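Local coordinates for protein sulfide-quinone reductase (Aquifex aeolicus, PDB 3HYW) that oxidises hydrogen sulfide with FAD as cofactor, passing the electrons to a quinone and building up polysulfur, at residues D35-F39 / C124-H128. Where two conformers were deposited one is given. Residue numbers count along the deposited sequence, not the author numbering.
Sequences DRPYF and CTAEH. With FAD (flavin-adenine dinucleotide), chain G; H2S (hydrosulfuric acid), chain J.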
# COMPACT_ATOMS: atom_id res chain seq x y z
N ASP A 35 4.78 31.29 -33.98
CA ASP A 35 3.50 31.99 -34.06
C ASP A 35 3.19 32.82 -32.80
O ASP A 35 2.36 33.73 -32.84
CB ASP A 35 2.35 31.01 -34.37
CG ASP A 35 2.17 29.93 -33.31
OD1 ASP A 35 3.05 29.77 -32.44
OD2 ASP A 35 1.14 29.23 -33.34
N ARG A 36 3.86 32.50 -31.70
CA ARG A 36 3.75 33.29 -30.48
C ARG A 36 4.91 34.27 -30.40
O ARG A 36 6.04 33.91 -30.71
CB ARG A 36 3.72 32.38 -29.25
CG ARG A 36 2.36 31.81 -28.96
CD ARG A 36 2.39 30.84 -27.79
NE ARG A 36 1.04 30.42 -27.42
CZ ARG A 36 0.41 29.38 -27.95
NH1 ARG A 36 0.99 28.63 -28.89
NH2 ARG A 36 -0.83 29.08 -27.55
N PRO A 37 4.63 35.52 -29.98
CA PRO A 37 5.67 36.55 -29.88
C PRO A 37 6.56 36.40 -28.65
O PRO A 37 7.48 37.20 -28.45
CB PRO A 37 4.85 37.84 -29.79
CG PRO A 37 3.57 37.42 -29.14
CD PRO A 37 3.30 36.02 -29.60
N TYR A 38 6.29 35.39 -27.84
CA TYR A 38 6.97 35.24 -26.56
C TYR A 38 7.40 33.80 -26.34
O TYR A 38 6.77 32.88 -26.87
CB TYR A 38 6.05 35.69 -25.41
CG TYR A 38 4.78 34.86 -25.28
CD1 TYR A 38 4.74 33.72 -24.46
CD2 TYR A 38 3.61 35.21 -25.97
CE1 TYR A 38 3.59 32.95 -24.34
CE2 TYR A 38 2.44 34.43 -25.86
CZ TYR A 38 2.44 33.31 -25.04
OH TYR A 38 1.31 32.54 -24.92
N PHE A 39 8.45 33.60 -25.55
CA PHE A 39 8.69 32.29 -24.94
C PHE A 39 7.83 32.20 -23.68
O PHE A 39 7.89 33.07 -22.82
CB PHE A 39 10.16 32.08 -24.57
CG PHE A 39 10.39 30.92 -23.62
CD1 PHE A 39 10.54 29.63 -24.09
CD2 PHE A 39 10.41 31.13 -22.23
CE1 PHE A 39 10.73 28.56 -23.22
CE2 PHE A 39 10.59 30.06 -21.35
CZ PHE A 39 10.75 28.78 -21.84
N CYS A 124 -2.77 24.14 -20.58
CA CYS A 124 -1.64 23.74 -21.43
C CYS A 124 -1.01 24.89 -22.21
O CYS A 124 0.13 24.79 -22.67
CB CYS A 124 -2.07 22.64 -22.41
SG CYS A 124 -2.40 21.08 -21.64
N THR A 125 -1.77 25.97 -22.40
CA THR A 125 -1.21 27.22 -22.92
C THR A 125 -1.47 28.34 -21.93
O THR A 125 -2.35 28.22 -21.08
CB THR A 125 -1.78 27.60 -24.31
OG1 THR A 125 -3.17 27.92 -24.19
CG2 THR A 125 -1.60 26.47 -25.33
N ALA A 126 -0.71 29.42 -22.04
CA ALA A 126 -0.90 30.59 -21.20
C ALA A 126 -2.32 31.13 -21.36
O ALA A 126 -2.97 31.49 -20.38
CB ALA A 126 0.11 31.67 -21.55
N GLU A 127 -2.78 31.16 -22.61
CA GLU A 127 -4.09 31.68 -22.99
C GLU A 127 -5.23 30.88 -22.37
O GLU A 127 -6.18 31.45 -21.83
CB GLU A 127 -4.21 31.71 -24.51
CG GLU A 127 -3.31 32.77 -25.19
CD GLU A 127 -1.88 32.30 -25.47
OE1 GLU A 127 -1.57 31.10 -25.28
OE2 GLU A 127 -1.06 33.14 -25.88
N HIS A 128 -5.13 29.55 -22.43
CA HIS A 128 -6.10 28.66 -21.77
C HIS A 128 -6.03 28.77 -20.23
O HIS A 128 -7.06 28.77 -19.56
CB HIS A 128 -5.86 27.20 -22.18
CG HIS A 128 -6.34 26.87 -23.55
ND1 HIS A 128 -5.50 26.39 -24.53
CD2 HIS A 128 -7.57 26.91 -24.11
CE1 HIS A 128 -6.19 26.17 -25.64
NE2 HIS A 128 -7.45 26.48 -25.41
PA FAD G . 6.45 24.46 -26.38
O1A FAD G . 7.40 24.88 -25.30
O2A FAD G . 4.97 24.46 -26.11
O5B FAD G . 6.77 25.39 -27.64
C5B FAD G . 6.21 25.21 -28.93
C4B FAD G . 6.38 26.53 -29.67
O4B FAD G . 6.07 26.36 -31.05
C3B FAD G . 5.43 27.59 -29.15
O3B FAD G . 6.12 28.83 -29.08
C2B FAD G . 4.34 27.64 -30.20
O2B FAD G . 3.71 28.91 -30.25
C1B FAD G . 5.12 27.34 -31.47
N9A FAD G . 4.32 26.81 -32.60
C8A FAD G . 3.31 25.92 -32.55
N7A FAD G . 2.87 25.69 -33.81
C5A FAD G . 3.61 26.45 -34.65
C6A FAD G . 3.62 26.65 -36.03
N6A FAD G . 2.74 25.98 -36.82
N1A FAD G . 4.52 27.51 -36.58
C2A FAD G . 5.39 28.18 -35.81
N3A FAD G . 5.40 28.01 -34.48
C4A FAD G . 4.53 27.15 -33.88
N1 FAD G . 7.88 19.62 -18.09
C2 FAD G . 8.71 19.56 -17.02
O2 FAD G . 9.84 19.03 -17.13
N3 FAD G . 8.35 20.06 -15.81
C4 FAD G . 7.15 20.65 -15.66
O4 FAD G . 6.76 21.16 -14.45
C4X FAD G . 6.28 20.72 -16.74
N5 FAD G . 5.07 21.30 -16.58
C5X FAD G . 4.21 21.39 -17.62
C6 FAD G . 2.97 22.01 -17.43
C7 FAD G . 2.07 22.11 -18.48
C7M FAD G . 0.73 22.78 -18.23
C8 FAD G . 2.41 21.59 -19.73
C8M FAD G . 1.47 21.66 -20.92
C9 FAD G . 3.65 20.97 -19.91
C9A FAD G . 4.58 20.87 -18.86
N10 FAD G . 5.80 20.29 -19.03
C10 FAD G . 6.66 20.20 -17.98
C1' FAD G . 6.15 19.67 -20.33
C2' FAD G . 7.11 20.36 -21.28
O2' FAD G . 8.30 20.75 -20.58
C3' FAD G . 6.40 21.52 -21.96
O3' FAD G . 5.23 21.02 -22.66
C4' FAD G . 7.31 22.24 -22.94
O4' FAD G . 6.74 23.53 -23.22
C5' FAD G . 7.48 21.45 -24.23
O5' FAD G . 8.42 22.10 -25.08
P FAD G . 8.22 22.19 -26.68
O1P FAD G . 9.36 23.00 -27.23
O2P FAD G . 7.95 20.81 -27.25
O3P FAD G . 6.83 22.98 -26.87
S H2S J . 0.23 20.68 -21.19
O HOH W 1 1.32 29.66 -24.14
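D35-P37 form a loop that runs into a short strand at Y38. C124 and T125 lead into a helix that starts at A126. T125 is its N-cap: OG1 accepts from H128 N at 3.1 Å. The backbones stay apart, and long side chains bridge the gap. R36 is extended, and its NH2 makes a salt bridge to E127 OE1 at 3.1 Å. Y38 OH donates to E127 OE2 at 2.6 Å, so one carboxylate takes both partners. Water 1 donates to Y38 OH (3.0 Å) and accepts from A126 N (2.9 Å). The loop follows strand 29-33 of the Rossmann-type FAD domain. As is usual at this site, the acidic D35 holds the adenosine ribose: FAD O2B donates to D35 OD1 in a very short 2.4 Å bond. R36 NH1 donates to the same O2B at 3.1 Å. At the other end, C124 SG lies 2.7 Å from the H2S sulfur, S, and C124 CA 3.8 Å from flavin methyl C8M.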